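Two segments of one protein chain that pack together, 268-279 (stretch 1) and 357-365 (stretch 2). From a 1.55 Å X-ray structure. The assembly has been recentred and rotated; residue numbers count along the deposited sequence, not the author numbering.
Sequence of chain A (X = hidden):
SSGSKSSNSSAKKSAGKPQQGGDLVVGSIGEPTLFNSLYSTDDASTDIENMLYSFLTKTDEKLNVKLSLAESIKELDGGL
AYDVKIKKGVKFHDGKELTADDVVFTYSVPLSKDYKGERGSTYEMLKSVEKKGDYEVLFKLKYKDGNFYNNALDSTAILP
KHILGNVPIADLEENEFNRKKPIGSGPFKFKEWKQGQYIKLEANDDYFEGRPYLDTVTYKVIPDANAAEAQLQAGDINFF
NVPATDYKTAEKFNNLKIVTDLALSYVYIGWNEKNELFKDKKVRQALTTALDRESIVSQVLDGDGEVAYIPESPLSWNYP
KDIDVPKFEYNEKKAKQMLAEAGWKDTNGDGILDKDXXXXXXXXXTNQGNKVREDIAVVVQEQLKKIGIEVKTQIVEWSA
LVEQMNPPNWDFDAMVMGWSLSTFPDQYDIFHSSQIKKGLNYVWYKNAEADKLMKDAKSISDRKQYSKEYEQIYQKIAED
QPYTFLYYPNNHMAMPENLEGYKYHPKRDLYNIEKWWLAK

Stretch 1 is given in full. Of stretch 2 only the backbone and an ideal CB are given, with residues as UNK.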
# COMPACT_ATOMS: atom_id res chain seq x y z
N TYR A 268 0.02 -3.28 11.42
CA TYR A 268 -0.12 -4.64 11.91
C TYR A 268 1.24 -5.23 12.22
O TYR A 268 2.25 -4.70 11.83
CB TYR A 268 -0.84 -5.50 10.87
CG TYR A 268 -0.07 -5.72 9.60
CD1 TYR A 268 -0.12 -4.82 8.57
CD2 TYR A 268 0.73 -6.83 9.43
CE1 TYR A 268 0.58 -5.02 7.42
CE2 TYR A 268 1.44 -7.03 8.29
CZ TYR A 268 1.37 -6.13 7.28
OH TYR A 268 2.07 -6.33 6.14
N ILE A 269 1.24 -6.34 12.94
CA ILE A 269 2.39 -7.22 13.00
C ILE A 269 2.14 -8.44 12.16
O ILE A 269 1.18 -9.15 12.38
CB ILE A 269 2.69 -7.65 14.44
CG1 ILE A 269 2.79 -6.45 15.36
CG2 ILE A 269 3.95 -8.52 14.49
CD1 ILE A 269 2.89 -6.81 16.82
N GLY A 270 3.02 -8.66 11.20
CA GLY A 270 2.96 -9.85 10.39
C GLY A 270 3.80 -10.97 10.97
O GLY A 270 4.99 -10.82 11.12
N TRP A 271 3.15 -12.09 11.27
CA TRP A 271 3.82 -13.25 11.83
C TRP A 271 4.11 -14.27 10.73
O TRP A 271 3.21 -14.87 10.20
CB TRP A 271 2.93 -13.91 12.89
CG TRP A 271 2.43 -13.01 13.98
CD1 TRP A 271 1.15 -12.64 14.20
CD2 TRP A 271 3.19 -12.42 15.03
NE1 TRP A 271 1.06 -11.83 15.30
CE2 TRP A 271 2.31 -11.68 15.82
CE3 TRP A 271 4.54 -12.43 15.36
CZ2 TRP A 271 2.73 -10.98 16.94
CZ3 TRP A 271 4.95 -11.73 16.47
CH2 TRP A 271 4.05 -11.01 17.24
N ASN A 272 5.38 -14.44 10.37
CA ASN A 272 5.74 -15.28 9.23
C ASN A 272 5.57 -16.75 9.58
O ASN A 272 6.32 -17.28 10.39
CB ASN A 272 7.17 -15.02 8.79
CG ASN A 272 7.50 -15.64 7.45
OD1 ASN A 272 8.52 -15.33 6.84
ND2 ASN A 272 6.63 -16.49 6.97
N GLU A 273 4.58 -17.41 8.98
CA GLU A 273 4.28 -18.83 9.27
C GLU A 273 5.28 -19.82 8.63
O GLU A 273 5.20 -21.03 8.86
CB GLU A 273 2.84 -19.15 8.90
CG GLU A 273 1.86 -18.24 9.63
CD GLU A 273 0.43 -18.58 9.40
OE1 GLU A 273 -0.41 -17.65 9.50
OE2 GLU A 273 0.14 -19.76 9.14
N LYS A 274 6.25 -19.31 7.87
CA LYS A 274 7.44 -20.09 7.52
C LYS A 274 8.24 -20.40 8.77
O LYS A 274 8.90 -21.43 8.85
CB LYS A 274 8.34 -19.35 6.55
CG LYS A 274 8.07 -19.61 5.11
CD LYS A 274 9.09 -18.88 4.23
CE LYS A 274 10.30 -19.73 3.90
NZ LYS A 274 11.43 -18.86 3.40
N ASN A 275 8.18 -19.49 9.74
CA ASN A 275 8.85 -19.69 11.03
C ASN A 275 8.00 -20.58 11.93
O ASN A 275 6.85 -20.27 12.22
CB ASN A 275 9.13 -18.34 11.72
CG ASN A 275 10.08 -18.46 12.91
OD1 ASN A 275 9.87 -19.29 13.80
ND2 ASN A 275 11.10 -17.62 12.94
N GLU A 276 8.61 -21.69 12.38
CA GLU A 276 7.99 -22.66 13.28
C GLU A 276 7.23 -22.01 14.44
O GLU A 276 6.20 -22.52 14.88
CB GLU A 276 9.08 -23.55 13.90
CG GLU A 276 9.94 -24.36 12.93
CD GLU A 276 11.26 -24.85 13.58
OE1 GLU A 276 11.21 -25.67 14.54
OE2 GLU A 276 12.36 -24.43 13.11
N LEU A 277 7.77 -20.90 14.94
CA LEU A 277 7.20 -20.23 16.11
C LEU A 277 5.78 -19.77 15.87
O LEU A 277 4.99 -19.68 16.81
CB LEU A 277 8.05 -19.03 16.53
CG LEU A 277 9.49 -19.33 17.01
CD1 LEU A 277 10.24 -18.04 17.35
CD2 LEU A 277 9.51 -20.30 18.17
N PHE A 278 5.46 -19.46 14.62
CA PHE A 278 4.20 -18.79 14.30
C PHE A 278 3.24 -19.64 13.50
O PHE A 278 2.25 -19.13 13.03
CB PHE A 278 4.49 -17.47 13.57
CG PHE A 278 5.43 -16.57 14.30
CD1 PHE A 278 5.18 -16.23 15.62
CD2 PHE A 278 6.58 -16.08 13.69
CE1 PHE A 278 6.05 -15.44 16.32
CE2 PHE A 278 7.45 -15.28 14.38
CZ PHE A 278 7.19 -14.95 15.71
N LYS A 279 3.49 -20.94 13.39
CA LYS A 279 2.60 -21.80 12.63
C LYS A 279 1.27 -22.12 13.34
O LYS A 279 0.24 -22.29 12.69
CB LYS A 279 3.33 -23.08 12.25
CG LYS A 279 4.39 -22.88 11.19
CD LYS A 279 5.10 -24.19 10.85
CE LYS A 279 6.20 -24.00 9.80
NZ LYS A 279 6.95 -25.26 9.54
N UNK A 357 13.07 -28.54 22.35
CA UNK A 357 14.46 -28.12 22.18
C UNK A 357 14.67 -26.79 21.46
O UNK A 357 15.75 -26.53 20.93
CB UNK A 357 15.21 -29.21 21.41
N UNK A 358 13.64 -25.95 21.44
CA UNK A 358 13.69 -24.64 20.78
C UNK A 358 13.23 -23.56 21.75
O UNK A 358 12.27 -23.78 22.49
CB UNK A 358 12.82 -24.63 19.52
N UNK A 359 13.87 -22.40 21.73
CA UNK A 359 13.49 -21.30 22.60
C UNK A 359 12.66 -20.32 21.80
O UNK A 359 12.86 -20.20 20.60
CB UNK A 359 14.72 -20.62 23.20
N UNK A 360 11.72 -19.65 22.46
CA UNK A 360 10.85 -18.70 21.78
C UNK A 360 11.61 -17.38 21.68
O UNK A 360 11.50 -16.52 22.54
CB UNK A 360 9.52 -18.53 22.51
N UNK A 361 12.39 -17.26 20.60
CA UNK A 361 13.26 -16.13 20.34
C UNK A 361 13.21 -15.82 18.85
O UNK A 361 13.39 -16.72 18.02
CB UNK A 361 14.69 -16.41 20.80
N UNK A 362 12.99 -14.55 18.52
CA UNK A 362 12.93 -14.11 17.12
C UNK A 362 13.28 -12.63 16.97
O UNK A 362 13.34 -11.89 17.93
CB UNK A 362 11.54 -14.37 16.55
N UNK A 363 13.45 -12.23 15.71
CA UNK A 363 13.72 -10.85 15.35
C UNK A 363 12.46 -10.17 14.76
O UNK A 363 11.80 -10.69 13.84
CB UNK A 363 14.88 -10.79 14.35
N UNK A 364 12.13 -9.00 15.33
CA UNK A 364 11.05 -8.14 14.84
C UNK A 364 11.63 -6.96 14.06
O UNK A 364 12.29 -6.06 14.63
CB UNK A 364 10.19 -7.64 16.00
N UNK A 365 11.33 -6.93 12.76
CA UNK A 365 11.81 -5.88 11.88
C UNK A 365 10.77 -4.78 11.67
O UNK A 365 9.56 -5.04 11.71
CB UNK A 365 12.21 -6.48 10.53

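Position 357 lies beyond the reach of stretch 1, so only its backbone speaks. With phi/psi of 68/22 it occupies a left-handed region that favours glycine. The residue is Gly357.

At position 358 the CA-to-CB bond points toward stretch 1, and the ideal CB lies 5.3 Å from Glu276 OE1. A carboxylate so near invites lysine or arginine, though glutamine or threonine would be tolerated. Lys358 is found. Its chain first runs beside the acid, CD 3.2 Å from Glu276 OE1, and its NZ then makes a long salt bridge of 3.9 Å with Glu276 OE2. Lys358 NZ also comes 3.5 Å from Leu277 CD2.

Position 359 points away, and its ideal CB has nothing of stretch 1 within 5.5 Å; only its backbone O comes near, 4.1 Å from Leu277 CD2. Many polar residues would serve, and Lys359 is the one present.

Position 360 points sideways, yet its ideal CB is 4.7 Å from Leu277 CD2, with the Phe278 ring farther off. A large apolar side chain, such as leucine, methionine or an aromatic, could bend back to cover both. Phe360, with chi1 at -150° (t), does so. Leu277 CD2 sits over its ring face, 4.2 Å from the centroid and 13° off the normal, a CH-pi contact, while Phe360 CE2 lies 4.1 Å from Phe278 CE1.

Position 361 again points away, which suits small or polar residues. The backbone matters more here: a water accepts from Asn275 ND2 (3.1 Å to the water oxygen) and donates to the carbonyl O of 361 (2.9 Å from the same oxygen), a bridge independent of side-chain identity. The residue is Ser361.

Position 362 points toward stretch 1, its ideal CB 4.0 Å from Leu277 CD1 and 4.5 Å from Phe278 CZ, with the Trp271 indole beyond. This apolar setting suits leucine, isoleucine, methionine or an aromatic. Phe362, with chi1 p, offers its face to the edge of Phe278: the centroids are 5.1 Å apart and the planes meet at 84°. Phe362 CZ reaches the edge of the indole, 3.9 Å from Trp271 CZ3.

Position 363 is out of reach, and its extended backbone suits a beta-branched residue; Thr363 occupies it.

Position 364 points sideways, with Ile269 too distant for a short side chain. Leucine or methionine could bridge the gap, and Leu364 does, placing CD1 4.1 Å from Ile269 CG2.

Position 365 is also out of reach; it is Lys365.

Stretch 2 (357-365) GKKFSFTLK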
# COMPACT_ATOMS: atom_id res chain seq x y z
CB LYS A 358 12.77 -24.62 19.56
CG LYS A 358 13.42 -25.00 18.23
CD LYS A 358 12.67 -24.34 17.06
CE LYS A 358 12.93 -22.83 16.99
NZ LYS A 358 11.88 -22.09 16.23
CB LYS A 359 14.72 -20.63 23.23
CG LYS A 359 15.57 -19.77 22.31
CD LYS A 359 16.83 -19.23 23.02
CE LYS A 359 17.47 -18.05 22.26
NZ LYS A 359 18.11 -17.02 23.16
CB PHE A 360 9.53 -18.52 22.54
CG PHE A 360 8.36 -18.19 21.65
CD1 PHE A 360 7.18 -18.92 21.75
CD2 PHE A 360 8.43 -17.16 20.71
CE1 PHE A 360 6.09 -18.63 20.95
CE2 PHE A 360 7.32 -16.87 19.90
CZ PHE A 360 6.16 -17.61 20.03
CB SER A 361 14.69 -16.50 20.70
OG SER A 361 15.58 -15.45 20.37
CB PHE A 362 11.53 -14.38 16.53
CG PHE A 362 10.44 -13.56 17.14
CD1 PHE A 362 10.02 -12.36 16.55
CD2 PHE A 362 9.81 -13.98 18.31
CE1 PHE A 362 9.02 -11.61 17.12
CE2 PHE A 362 8.83 -13.25 18.89
CZ PHE A 362 8.41 -12.06 18.28
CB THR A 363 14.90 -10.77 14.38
OG1 THR A 363 16.05 -11.34 15.02
CG2 THR A 363 15.20 -9.34 13.93
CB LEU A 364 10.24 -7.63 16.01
CG LEU A 364 9.00 -6.76 15.75
CD1 LEU A 364 7.93 -7.48 14.95
CD2 LEU A 364 8.40 -6.29 17.06
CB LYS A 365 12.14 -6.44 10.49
CG LYS A 365 13.35 -7.29 10.41
CD LYS A 365 13.57 -7.85 9.00
CE LYS A 365 14.94 -8.48 8.91
NZ LYS A 365 15.20 -9.18 7.61
O HOH W 1 13.19 -17.53 15.29
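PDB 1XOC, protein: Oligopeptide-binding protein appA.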